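Local coordinates for B-cell lymphoma 3 protein (Homo sapiens, PDB 1K1A) that regulates the transcription of NF-kappa-B target genes, inhibiting nuclear translocation of the p50 subunit in the cytoplasm and acting as a transcriptional activator in the nucleus, at residues 189-194 / 221-226; 60-65 / 95-100; 152-157 / 168-173; 177-182 / 209-214; 73-78 / 112-117. All coordinates share one frame; numbering follows the deposited sequence. Where two conformers were deposited one is given.

Contact 1 (189-194 / 221-226); sequences SASGRG and MVARSR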
# COMPACT_ATOMS: atom_id res chain seq x y z
N SER A 189 15.26 14.89 -5.66
CA SER A 189 13.91 15.43 -5.79
C SER A 189 13.64 16.59 -4.84
O SER A 189 13.15 17.65 -5.26
CB SER A 189 12.86 14.34 -5.59
OG SER A 189 12.63 13.63 -6.79
N ALA A 190 13.95 16.39 -3.56
CA ALA A 190 13.73 17.42 -2.55
C ALA A 190 14.59 18.65 -2.83
O ALA A 190 14.12 19.78 -2.70
CB ALA A 190 14.03 16.87 -1.14
N SER A 191 15.84 18.42 -3.22
CA SER A 191 16.77 19.50 -3.50
C SER A 191 16.37 20.31 -4.73
O SER A 191 16.39 21.55 -4.70
CB SER A 191 18.19 18.96 -3.68
OG SER A 191 19.07 20.00 -4.08
N GLY A 192 16.02 19.61 -5.80
CA GLY A 192 15.64 20.25 -7.05
C GLY A 192 14.35 21.05 -6.96
O GLY A 192 14.14 22.00 -7.73
N ARG A 193 13.49 20.69 -6.02
CA ARG A 193 12.20 21.37 -5.86
C ARG A 193 12.20 22.36 -4.71
O ARG A 193 11.20 23.03 -4.46
CB ARG A 193 11.09 20.35 -5.67
CG ARG A 193 10.81 19.50 -6.87
CD ARG A 193 9.87 18.33 -6.60
NE ARG A 193 8.65 18.76 -5.91
CZ ARG A 193 7.64 17.94 -5.61
NH1 ARG A 193 7.71 16.66 -5.94
NH2 ARG A 193 6.57 18.40 -4.98
N GLY A 194 13.31 22.43 -3.99
CA GLY A 194 13.44 23.34 -2.86
C GLY A 194 12.49 23.05 -1.72
O GLY A 194 12.00 23.96 -1.06
N MET A 221 24.22 19.76 -7.16
CA MET A 221 24.18 20.44 -8.46
C MET A 221 22.79 20.86 -8.92
O MET A 221 22.66 21.73 -9.77
CB MET A 221 24.85 19.58 -9.52
CG MET A 221 26.31 19.33 -9.26
SD MET A 221 26.93 17.98 -10.23
CE MET A 221 26.55 18.57 -11.87
N VAL A 222 21.74 20.24 -8.38
CA VAL A 222 20.38 20.60 -8.76
C VAL A 222 19.70 21.48 -7.71
O VAL A 222 18.53 21.80 -7.85
CB VAL A 222 19.50 19.36 -9.04
CG1 VAL A 222 20.12 18.48 -10.12
CG2 VAL A 222 19.25 18.57 -7.75
N ALA A 223 20.44 21.87 -6.69
CA ALA A 223 19.89 22.69 -5.61
C ALA A 223 19.14 23.88 -6.20
O ALA A 223 19.67 24.63 -7.01
CB ALA A 223 20.98 23.16 -4.69
N ARG A 224 17.89 24.05 -5.77
CA ARG A 224 17.06 25.11 -6.33
C ARG A 224 17.46 26.52 -5.88
O ARG A 224 17.22 27.49 -6.60
CB ARG A 224 15.59 24.85 -6.03
CG ARG A 224 14.66 25.58 -6.96
CD ARG A 224 13.24 25.06 -6.94
NE ARG A 224 12.45 25.58 -8.05
CZ ARG A 224 11.14 25.75 -8.02
NH1 ARG A 224 10.47 25.44 -6.92
NH2 ARG A 224 10.50 26.23 -9.08
N SER A 225 18.05 26.63 -4.70
CA SER A 225 18.42 27.94 -4.15
C SER A 225 19.59 27.85 -3.19
O SER A 225 20.03 26.76 -2.83
CB SER A 225 17.22 28.55 -3.42
OG SER A 225 16.93 27.80 -2.25
N ARG A 226 20.07 29.00 -2.74
CA ARG A 226 21.19 29.06 -1.82
C ARG A 226 20.85 28.47 -0.44
O ARG A 226 21.73 27.99 0.27
CB ARG A 226 21.65 30.52 -1.63
CG ARG A 226 22.47 31.05 -2.80
CD ARG A 226 21.75 30.89 -4.15
NE ARG A 226 22.67 30.61 -5.26
CZ ARG A 226 22.56 29.55 -6.07
NH1 ARG A 226 21.48 28.77 -6.04
NH2 ARG A 226 23.50 29.18 -6.95
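Ser191 and Ala223 bring the last turn of helix 186-193 against the irregular segment 221-226, their CA atoms 4.9 Å apart, and one backbone hydrogen bond joins the two, from Arg224 N to Ser191 O at 3.1 Å. That carbonyl oxygen is gripped twice: Gly194 N, part of the Schellman motif that closes the helix, reaches it from the opposite face of its plane. Next to it, Gly192 CA makes a fairly straight CH...O contact with Val222 O, 3.4 Å away. The hydroxyl of Ser191 stands anti to its backbone N (chi1 174°), which sets OG 3.2 Å from Ala223 CA; its hydrogen bond goes to Pro219 O, just upstream of the segment. Val222 lays CG2 against the helix backbone at Gly192 N, 3.9 Å away. Arg224, extended from CG to NE, passes Gly192 O with its CD at 3.3 Å. Its NH1 then ends 3.5 Å from Arg193 O, which lies at the edge of the guanidinium. Segment 189-194 belongs to ANK 6 and segment 221-226 to ANK 7, so the contact is an example of the side-by-side stacking of consecutive repeats that builds an ankyrin domain.

Contact 2 (60-65 / 95-100); sequences SVVRLL and LRALLD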
# COMPACT_ATOMS: atom_id res chain seq x y z
N SER A 60 -16.00 -7.08 10.66
CA SER A 60 -16.55 -8.35 11.15
C SER A 60 -16.87 -9.33 10.02
O SER A 60 -16.74 -10.54 10.19
CB SER A 60 -17.82 -8.11 11.97
OG SER A 60 -17.51 -7.47 13.19
N VAL A 61 -17.31 -8.80 8.89
CA VAL A 61 -17.60 -9.63 7.73
C VAL A 61 -16.31 -10.15 7.11
O VAL A 61 -16.22 -11.32 6.69
CB VAL A 61 -18.45 -8.88 6.70
CG1 VAL A 61 -18.83 -9.78 5.53
CG2 VAL A 61 -19.70 -8.31 7.38
N VAL A 62 -15.30 -9.29 7.07
CA VAL A 62 -13.99 -9.68 6.56
C VAL A 62 -13.48 -10.90 7.33
O VAL A 62 -13.03 -11.88 6.75
CB VAL A 62 -12.97 -8.54 6.70
CG1 VAL A 62 -11.54 -9.05 6.45
CG2 VAL A 62 -13.32 -7.36 5.77
N ARG A 63 -13.56 -10.82 8.66
CA ARG A 63 -13.12 -11.90 9.54
C ARG A 63 -13.86 -13.22 9.29
O ARG A 63 -13.25 -14.29 9.23
CB ARG A 63 -13.32 -11.50 11.01
CG ARG A 63 -12.33 -10.46 11.54
CD ARG A 63 -12.38 -10.25 13.07
NE ARG A 63 -11.58 -9.09 13.49
CZ ARG A 63 -10.30 -9.16 13.85
NH1 ARG A 63 -9.68 -10.33 13.84
NH2 ARG A 63 -9.65 -8.06 14.21
N LEU A 64 -15.18 -13.14 9.17
CA LEU A 64 -16.01 -14.32 8.92
C LEU A 64 -15.63 -14.98 7.61
O LEU A 64 -15.41 -16.19 7.55
CB LEU A 64 -17.50 -13.94 8.89
CG LEU A 64 -18.52 -15.05 8.61
CD1 LEU A 64 -19.94 -14.55 8.85
CD2 LEU A 64 -18.39 -15.60 7.19
N LEU A 65 -15.54 -14.17 6.55
CA LEU A 65 -15.24 -14.68 5.22
C LEU A 65 -13.85 -15.30 5.14
O LEU A 65 -13.69 -16.38 4.58
CB LEU A 65 -15.40 -13.58 4.16
CG LEU A 65 -16.83 -13.12 3.85
CD1 LEU A 65 -16.81 -11.98 2.86
CD2 LEU A 65 -17.67 -14.27 3.32
N LEU A 95 -7.87 -3.82 7.41
CA LEU A 95 -6.54 -4.38 7.18
C LEU A 95 -6.15 -5.27 8.34
O LEU A 95 -5.60 -6.35 8.15
CB LEU A 95 -5.51 -3.26 6.98
CG LEU A 95 -4.07 -3.71 6.71
CD1 LEU A 95 -4.00 -4.60 5.47
CD2 LEU A 95 -3.17 -2.48 6.54
N ARG A 96 -6.43 -4.81 9.56
CA ARG A 96 -6.16 -5.60 10.74
C ARG A 96 -6.98 -6.89 10.72
O ARG A 96 -6.47 -7.96 11.03
CB ARG A 96 -6.49 -4.80 12.00
CG ARG A 96 -6.00 -5.44 13.29
CD ARG A 96 -6.15 -4.57 14.51
NE ARG A 96 -5.21 -3.44 14.50
CZ ARG A 96 -3.95 -3.53 14.89
NH1 ARG A 96 -3.46 -4.69 15.32
NH2 ARG A 96 -3.16 -2.46 14.86
N ALA A 97 -8.26 -6.80 10.35
CA ALA A 97 -9.09 -7.99 10.31
C ALA A 97 -8.52 -9.03 9.32
O ALA A 97 -8.51 -10.23 9.61
CB ALA A 97 -10.52 -7.63 9.95
N LEU A 98 -8.03 -8.56 8.18
CA LEU A 98 -7.47 -9.43 7.16
C LEU A 98 -6.19 -10.11 7.65
O LEU A 98 -6.05 -11.32 7.57
CB LEU A 98 -7.15 -8.63 5.90
CG LEU A 98 -8.26 -8.39 4.89
CD1 LEU A 98 -7.82 -7.30 3.90
CD2 LEU A 98 -8.58 -9.68 4.15
N LEU A 99 -5.26 -9.31 8.16
CA LEU A 99 -3.96 -9.83 8.59
C LEU A 99 -4.07 -10.76 9.80
O LEU A 99 -3.28 -11.69 9.93
CB LEU A 99 -2.99 -8.68 8.88
CG LEU A 99 -2.69 -7.70 7.74
CD1 LEU A 99 -1.72 -6.65 8.20
CD2 LEU A 99 -2.16 -8.40 6.50
N ASP A 100 -5.06 -10.53 10.65
CA ASP A 100 -5.27 -11.38 11.83
C ASP A 100 -6.01 -12.68 11.47
O ASP A 100 -5.80 -13.71 12.12
CB ASP A 100 -6.06 -10.63 12.93
CG ASP A 100 -5.20 -9.60 13.70
OD1 ASP A 100 -4.02 -9.37 13.33
OD2 ASP A 100 -5.64 -8.99 14.70
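Arg63 and Ala97 meet where helix 59-67 packs beside helix 92-101, in the stack of corresponding helices from neighbouring ankyrin repeats, here ANK 2 and ANK 3. The two segments run nearly parallel, their axes 8.6 Å apart and 16° from alignment. Arg63 CB is still 4.9 Å from Ala97 CB, but CG, placed anti to the carbonyl carbon (chi1 -73°), closes to 3.7 Å from that methyl. From CG to NE the chain is extended; CD passes farther from the methyl than CG does, and NE returns to 4.0 Å from Ala97 CB. The guanidinium lies with one face over the neighbouring helix, Ala97 CA sitting 3.9 Å from CZ beneath the centre of the group. At the tip, NH1 touches Asp100 CB at 3.7 Å. Asp100 lies alongside Arg63 and points the same way, while its OD1 forms a salt bridge with Arg138. Deeper in, Val62 crosses Leu98 at about a right angle and also packs on Leu50 and Val54 of helix 49-55; its CG1 reaches Leu98 CG at 3.7 Å. Arg63 NH2 stops 4.1 Å from Asp100 OD2, opposite charges beyond salt-bridge range.

Contact 3 (152-157 / 168-173); sequences SPLIHA and LLLQHG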
# COMPACT_ATOMS: atom_id res chain seq x y z
N SER A 152 10.95 3.51 -4.72
CA SER A 152 10.61 2.95 -3.40
C SER A 152 9.54 3.84 -2.80
O SER A 152 9.34 4.95 -3.27
CB SER A 152 11.85 2.95 -2.50
OG SER A 152 12.27 4.28 -2.21
N PRO A 153 8.83 3.36 -1.79
CA PRO A 153 7.84 4.18 -1.08
C PRO A 153 8.42 5.52 -0.60
O PRO A 153 7.72 6.54 -0.63
CB PRO A 153 7.46 3.30 0.11
CG PRO A 153 7.63 1.90 -0.41
CD PRO A 153 8.88 1.98 -1.27
N LEU A 154 9.67 5.53 -0.17
CA LEU A 154 10.29 6.76 0.31
C LEU A 154 10.32 7.84 -0.78
O LEU A 154 10.00 9.01 -0.53
CB LEU A 154 11.71 6.51 0.83
CG LEU A 154 12.43 7.76 1.37
CD1 LEU A 154 11.62 8.43 2.47
CD2 LEU A 154 13.83 7.42 1.86
N ILE A 155 10.69 7.45 -1.98
CA ILE A 155 10.76 8.40 -3.09
C ILE A 155 9.36 8.89 -3.44
O ILE A 155 9.16 10.10 -3.67
CB ILE A 155 11.51 7.78 -4.29
CG1 ILE A 155 12.99 7.61 -3.94
CG2 ILE A 155 11.34 8.64 -5.54
CD1 ILE A 155 13.77 6.69 -4.88
N HIS A 156 8.39 7.99 -3.42
CA HIS A 156 7.00 8.37 -3.65
C HIS A 156 6.60 9.44 -2.64
O HIS A 156 6.02 10.46 -3.00
CB HIS A 156 6.06 7.16 -3.53
CG HIS A 156 6.06 6.27 -4.74
ND1 HIS A 156 5.49 6.65 -5.94
CD2 HIS A 156 6.54 5.02 -4.93
CE1 HIS A 156 5.62 5.67 -6.82
NE2 HIS A 156 6.25 4.67 -6.23
N ALA A 157 6.93 9.21 -1.37
CA ALA A 157 6.59 10.15 -0.30
C ALA A 157 7.24 11.52 -0.50
O ALA A 157 6.61 12.56 -0.26
CB ALA A 157 6.99 9.58 1.07
N LEU A 168 7.93 8.99 8.87
CA LEU A 168 7.45 7.67 9.27
C LEU A 168 8.28 6.55 8.64
O LEU A 168 8.65 5.60 9.32
CB LEU A 168 5.96 7.52 8.93
CG LEU A 168 5.27 6.24 9.42
CD1 LEU A 168 5.51 6.04 10.93
CD2 LEU A 168 3.78 6.27 9.11
N LEU A 169 8.57 6.67 7.35
CA LEU A 169 9.35 5.64 6.66
C LEU A 169 10.80 5.55 7.13
O LEU A 169 11.34 4.45 7.30
CB LEU A 169 9.28 5.83 5.14
CG LEU A 169 7.91 5.55 4.49
CD1 LEU A 169 7.81 6.19 3.12
CD2 LEU A 169 7.66 4.04 4.38
N LEU A 170 11.43 6.70 7.35
CA LEU A 170 12.81 6.71 7.81
C LEU A 170 12.90 6.11 9.20
O LEU A 170 13.85 5.40 9.53
CB LEU A 170 13.39 8.13 7.79
CG LEU A 170 13.60 8.73 6.38
CD1 LEU A 170 13.94 10.21 6.48
CD2 LEU A 170 14.67 7.98 5.59
N GLN A 171 11.88 6.39 10.00
CA GLN A 171 11.75 5.86 11.34
C GLN A 171 11.74 4.33 11.31
O GLN A 171 12.22 3.67 12.24
CB GLN A 171 10.43 6.39 11.89
CG GLN A 171 10.26 6.36 13.36
CD GLN A 171 9.05 7.17 13.79
OE1 GLN A 171 8.02 6.61 14.17
NE2 GLN A 171 9.16 8.49 13.71
N HIS A 172 11.17 3.77 10.25
CA HIS A 172 11.06 2.31 10.14
C HIS A 172 12.16 1.61 9.32
O HIS A 172 11.99 0.47 8.90
CB HIS A 172 9.68 1.91 9.63
CG HIS A 172 8.61 2.04 10.66
ND1 HIS A 172 8.24 1.01 11.49
CD2 HIS A 172 7.84 3.10 11.02
CE1 HIS A 172 7.28 1.41 12.30
NE2 HIS A 172 7.02 2.68 12.04
N GLY A 173 13.27 2.30 9.08
CA GLY A 173 14.42 1.69 8.44
C GLY A 173 14.55 1.78 6.92
O GLY A 173 15.33 1.04 6.32
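The buried interface between the two helices of a single ankyrin repeat, ANK 5, centres on Leu169, whose CD1 lies against the start of helix 153-159, from Pro153 to Ala157. That one methyl lies 3.8 Å from Leu154 CA, at the same distance of 3.8 Å from Pro153 O, and 4.0 Å from Ala157 CB. It therefore meets backbone as well as side chains, and Pro153 CB flanks it at 4.2 Å. The bond to CB of Leu169 is directed at the facing helix, and CG stands anti to the carbonyl carbon (chi1 -69°). Segment 152-157, Ser-Pro-Leu-Ile-His-Ala, is this repeat's version of the TPLHLA signature that starts the first ankyrin helix, with Ser152 at the N-cap and Pro153 in the first turn. The proline also faces the preceding repeat, touching Leu120 and Val124 of helix 119-126, so it is packed from more than one direction. A second apolar meeting lies beside the first. Leu154, with CG anti to its backbone N (chi1 -180°), crosses Leu170 at about a right angle, and the two CD2 methyls of Leu154 and Leu170 come within 3.9 Å. Leu170 also rests on Ser205, in the following repeat. Just beyond Leu170, helix 163-171 ends in a Schellman motif, in which Gly173, at positive phi, donates from its N to Leu170 O at 3.2 Å.

Contact 4 (177-182 / 209-214); sequences NAQMYS and SSLKNC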
# COMPACT_ATOMS: atom_id res chain seq x y z
N ASN A 177 19.00 6.28 0.58
CA ASN A 177 19.75 6.45 -0.66
C ASN A 177 19.31 5.56 -1.84
O ASN A 177 20.06 5.37 -2.80
CB ASN A 177 21.24 6.31 -0.40
CG ASN A 177 21.78 7.44 0.45
OD1 ASN A 177 21.49 8.61 0.20
ND2 ASN A 177 22.55 7.10 1.48
N ALA A 178 18.09 5.06 -1.77
CA ALA A 178 17.52 4.31 -2.89
C ALA A 178 17.47 5.18 -4.14
O ALA A 178 17.23 6.39 -4.06
CB ALA A 178 16.14 3.80 -2.53
N GLN A 179 17.69 4.58 -5.31
CA GLN A 179 17.67 5.33 -6.58
C GLN A 179 16.62 4.81 -7.56
O GLN A 179 16.33 3.61 -7.61
CB GLN A 179 19.04 5.27 -7.26
CG GLN A 179 20.14 6.04 -6.55
CD GLN A 179 21.52 5.73 -7.15
OE1 GLN A 179 22.09 6.55 -7.87
NE2 GLN A 179 22.03 4.54 -6.86
N MET A 180 16.07 5.72 -8.36
CA MET A 180 15.14 5.37 -9.41
C MET A 180 15.92 4.89 -10.63
O MET A 180 17.14 4.93 -10.63
CB MET A 180 14.33 6.60 -9.81
CG MET A 180 13.54 7.23 -8.69
SD MET A 180 12.57 8.62 -9.30
CE MET A 180 13.82 9.68 -9.81
N TYR A 181 15.21 4.45 -11.68
CA TYR A 181 15.86 4.01 -12.92
C TYR A 181 16.92 5.00 -13.43
O TYR A 181 17.99 4.60 -13.90
CB TYR A 181 14.81 3.78 -14.02
CG TYR A 181 13.93 2.55 -13.83
CD1 TYR A 181 14.49 1.30 -13.68
CD2 TYR A 181 12.55 2.66 -13.84
CE1 TYR A 181 13.68 0.17 -13.52
CE2 TYR A 181 11.74 1.54 -13.68
CZ TYR A 181 12.31 0.30 -13.52
OH TYR A 181 11.53 -0.81 -13.35
N SER A 182 16.60 6.29 -13.36
CA SER A 182 17.50 7.34 -13.82
C SER A 182 18.70 7.54 -12.90
O SER A 182 19.64 8.27 -13.22
CB SER A 182 16.75 8.66 -13.92
OG SER A 182 16.32 9.08 -12.63
N SER A 209 24.70 13.39 -0.53
CA SER A 209 24.62 14.52 -1.46
C SER A 209 25.63 14.47 -2.62
O SER A 209 25.68 15.39 -3.44
CB SER A 209 24.77 15.85 -0.70
OG SER A 209 26.03 15.92 -0.07
N SER A 210 26.43 13.42 -2.68
CA SER A 210 27.43 13.27 -3.75
C SER A 210 27.00 12.23 -4.78
O SER A 210 27.71 11.96 -5.74
CB SER A 210 28.78 12.87 -3.16
OG SER A 210 28.78 11.51 -2.78
N LEU A 211 25.83 11.64 -4.56
CA LEU A 211 25.32 10.60 -5.44
C LEU A 211 24.95 11.17 -6.80
O LEU A 211 24.15 12.10 -6.90
CB LEU A 211 24.11 9.93 -4.80
CG LEU A 211 23.57 8.69 -5.50
CD1 LEU A 211 24.66 7.63 -5.63
CD2 LEU A 211 22.39 8.16 -4.73
N LYS A 212 25.53 10.62 -7.86
CA LYS A 212 25.28 11.10 -9.22
C LYS A 212 24.16 10.34 -9.92
O LYS A 212 24.02 9.13 -9.73
CB LYS A 212 26.55 11.00 -10.07
CG LYS A 212 27.77 11.68 -9.47
CD LYS A 212 28.99 11.49 -10.38
CE LYS A 212 28.83 12.23 -11.69
NZ LYS A 212 28.84 13.72 -11.50
N ASN A 213 23.33 11.05 -10.68
CA ASN A 213 22.32 10.39 -11.50
C ASN A 213 22.84 10.18 -12.92
O ASN A 213 24.02 10.41 -13.19
CB ASN A 213 20.97 11.12 -11.49
CG ASN A 213 21.03 12.54 -12.06
OD1 ASN A 213 21.92 12.90 -12.83
ND2 ASN A 213 20.06 13.36 -11.67
N CYS A 214 21.97 9.73 -13.82
CA CYS A 214 22.39 9.42 -15.19
C CYS A 214 22.84 10.66 -15.94
O CYS A 214 23.58 10.58 -16.92
CB CYS A 214 21.28 8.72 -15.96
SG CYS A 214 19.75 9.67 -16.09
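Leu211 and Gln179 reach toward each other tip to tip, the end of Leu211 meeting the CG-CD end of the glutamine. Leu211 CD2 lies 3.6 Å from Gln179 CG and 3.5 Å from Gln179 CD, and the same methyl approaches Asn177 O at 4.1 Å. Leu211 CG stands anti to its backbone N (chi1 -172°). An alanine here would remove CG and both methyls and would probably leave the Gln179 side chain without its apolar neighbour, more able to turn. At the other end of the contact the backbones are joined: Cys214 N donates to Ser182 O at 2.8 Å, approaching nearly along the C=O axis. Cys214 SG, held between its backbone N and carbonyl carbon (chi1 59°), lies 3.8 Å from Ser182 CB, and Asn213 CB lies 3.6 Å from Ser182 O. Residues 177-182 and 211-214 run in nearly the same direction, 13° apart, as the loops joining successive ankyrin repeats do when they line up along one side of the domain. A further shell fixes these loops. Asn213 OD1 accepts from Asp217 N while its ND2 donates to Ser184 OG, tying the residue before Cys214 both to its own loop and to the neighbouring one. Asn177 OD1 accepts from Asp208 N, which links the N-terminal end of segment 177-182 to the chain leading into Leu211.

Contact 5 (73-78 / 112-117); sequences MALDRH and RNYDGL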
# COMPACT_ATOMS: atom_id res chain seq x y z
N MET A 73 -5.89 -13.39 -1.45
CA MET A 73 -5.13 -13.11 -2.67
C MET A 73 -5.96 -13.05 -3.97
O MET A 73 -5.41 -12.79 -5.04
CB MET A 73 -3.97 -14.10 -2.85
CG MET A 73 -2.94 -14.08 -1.71
SD MET A 73 -2.07 -12.50 -1.57
CE MET A 73 -1.07 -12.53 -3.08
N ALA A 74 -7.27 -13.30 -3.89
CA ALA A 74 -8.12 -13.19 -5.09
C ALA A 74 -8.01 -11.77 -5.63
O ALA A 74 -8.06 -10.80 -4.86
CB ALA A 74 -9.57 -13.52 -4.77
N LEU A 75 -7.86 -11.64 -6.94
CA LEU A 75 -7.66 -10.32 -7.55
C LEU A 75 -8.95 -9.70 -8.06
O LEU A 75 -9.79 -10.39 -8.62
CB LEU A 75 -6.68 -10.43 -8.72
CG LEU A 75 -5.34 -11.06 -8.36
CD1 LEU A 75 -4.41 -11.05 -9.59
CD2 LEU A 75 -4.72 -10.31 -7.20
N ASP A 76 -9.09 -8.38 -7.89
CA ASP A 76 -10.22 -7.68 -8.49
C ASP A 76 -9.89 -7.19 -9.91
O ASP A 76 -8.88 -7.61 -10.49
CB ASP A 76 -10.72 -6.54 -7.59
CG ASP A 76 -9.85 -5.31 -7.63
OD1 ASP A 76 -8.86 -5.27 -8.40
OD2 ASP A 76 -10.11 -4.31 -6.93
N ARG A 77 -10.75 -6.34 -10.47
CA ARG A 77 -10.61 -5.90 -11.87
C ARG A 77 -9.27 -5.22 -12.17
O ARG A 77 -8.74 -5.30 -13.29
CB ARG A 77 -11.77 -4.96 -12.23
CG ARG A 77 -11.80 -4.50 -13.67
CD ARG A 77 -12.76 -3.33 -13.91
NE ARG A 77 -12.84 -2.96 -15.31
CZ ARG A 77 -13.28 -3.77 -16.26
NH1 ARG A 77 -13.68 -5.00 -15.93
NH2 ARG A 77 -13.32 -3.37 -17.52
N HIS A 78 -8.71 -4.56 -11.16
CA HIS A 78 -7.46 -3.86 -11.30
C HIS A 78 -6.31 -4.61 -10.64
O HIS A 78 -5.24 -4.06 -10.41
CB HIS A 78 -7.59 -2.45 -10.75
CG HIS A 78 -8.71 -1.67 -11.37
ND1 HIS A 78 -9.90 -1.44 -10.72
CD2 HIS A 78 -8.84 -1.13 -12.60
CE1 HIS A 78 -10.71 -0.76 -11.51
NE2 HIS A 78 -10.09 -0.56 -12.66
N ARG A 112 1.65 -7.42 -6.20
CA ARG A 112 1.65 -6.23 -7.07
C ARG A 112 0.34 -6.16 -7.87
O ARG A 112 -0.04 -7.14 -8.51
CB ARG A 112 2.84 -6.27 -8.04
CG ARG A 112 4.21 -6.62 -7.39
CD ARG A 112 4.65 -5.65 -6.31
NE ARG A 112 5.91 -6.03 -5.66
CZ ARG A 112 7.11 -5.78 -6.17
NH1 ARG A 112 7.23 -5.19 -7.35
NH2 ARG A 112 8.21 -6.15 -5.51
N ASN A 113 -0.34 -5.01 -7.83
CA ASN A 113 -1.55 -4.85 -8.64
C ASN A 113 -1.16 -4.62 -10.10
O ASN A 113 0.03 -4.54 -10.42
CB ASN A 113 -2.49 -3.74 -8.10
CG ASN A 113 -1.86 -2.34 -8.13
OD1 ASN A 113 -0.87 -2.10 -8.82
ND2 ASN A 113 -2.45 -1.42 -7.37
N TYR A 114 -2.15 -4.52 -10.98
CA TYR A 114 -1.85 -4.45 -12.41
C TYR A 114 -1.01 -3.22 -12.75
O TYR A 114 -0.20 -3.25 -13.68
CB TYR A 114 -3.14 -4.51 -13.25
CG TYR A 114 -3.81 -5.88 -13.23
CD1 TYR A 114 -3.08 -7.04 -12.95
CD2 TYR A 114 -5.16 -6.00 -13.48
CE1 TYR A 114 -3.70 -8.29 -12.94
CE2 TYR A 114 -5.79 -7.24 -13.46
CZ TYR A 114 -5.07 -8.37 -13.20
OH TYR A 114 -5.72 -9.59 -13.19
N ASP A 115 -1.17 -2.15 -11.97
CA ASP A 115 -0.34 -0.96 -12.13
C ASP A 115 1.09 -1.21 -11.66
O ASP A 115 2.01 -0.50 -12.06
CB ASP A 115 -0.94 0.21 -11.36
CG ASP A 115 -2.18 0.76 -12.02
OD1 ASP A 115 -2.23 0.79 -13.27
OD2 ASP A 115 -3.17 1.19 -11.37
N GLY A 116 1.27 -2.20 -10.79
CA GLY A 116 2.60 -2.59 -10.33
C GLY A 116 2.91 -2.26 -8.88
O GLY A 116 4.00 -2.59 -8.38
N LEU A 117 1.96 -1.64 -8.18
CA LEU A 117 2.18 -1.20 -6.81
C LEU A 117 1.87 -2.24 -5.75
O LEU A 117 0.96 -3.07 -5.93
CB LEU A 117 1.34 0.05 -6.51
CG LEU A 117 1.52 1.27 -7.42
CD1 LEU A 117 0.57 2.39 -7.00
CD2 LEU A 117 2.96 1.74 -7.40
O HOH W 1 -8.19 -9.79 -12.42
O HOH W 2 -3.86 -1.69 -10.84
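Tyr114 is tied to segment 73-78 at both of its ends, by its own backbone N and, through a water, by its hydroxyl. The N donates to His78 O at 3.2 Å in a nearly straight bond. At the far end of the ring, a water that donates to Asp76 O at 3.0 Å lies 2.6 Å from Tyr114 OH. In between, the ring packs on the backbone of the other loop: CD2 comes within 3.4 Å of His78 C, while Arg77 O meets the ring edge, 3.5 Å from CE2. CG of Tyr114 stands anti to the carbonyl carbon (chi1 -69°). The Leu75 and Tyr114 side chains cross obliquely, CD1 of Leu75 near the hydroxyl end. His78 O serves a second donor as well, a water at 2.8 Å that in turn accepts from Asp115 N. Both segments are loops leading into the first helix of an ankyrin repeat, and both carry an Asp or Asn whose side chain accepts backbone N-H groups further along its own loop. Asp76 OD1 accepts from His78 N at 2.9 Å, forming an Asx turn, and also from Gln80 N. In the next loop Asn113 OD1 takes Leu117 N, four residues on, at 2.9 Å from above the carbonyl plane. A type I turn runs from Asn113 to Gly116, whose positive phi (110°) would push any CB against the carbonyl oxygen of Asp115.

Contact 3 is the buried one, between two helices of one repeat, and its chemistry is wholly apolar. Contacts 1, 2, 4 and 5 join neighbouring repeats. Contact 2, partly buried, pairs helix with helix through methyls and charged tips. Contacts 1, 4 and 5 each have one backbone hydrogen bond across; contact 5, also partly buried, adds bridging waters. Contacts 4 and 5 pair loop with loop, whereas contact 1, on the surface like contact 4, sets a helix end against a loop. Contacts 1 and 4 both tie ANK 6 to ANK 7, and contacts 2 and 5 alternate along the chain between ANK 2 and ANK 4. Contacts 3 and 4 touch, through Ile155 CD1 and Ala178 O.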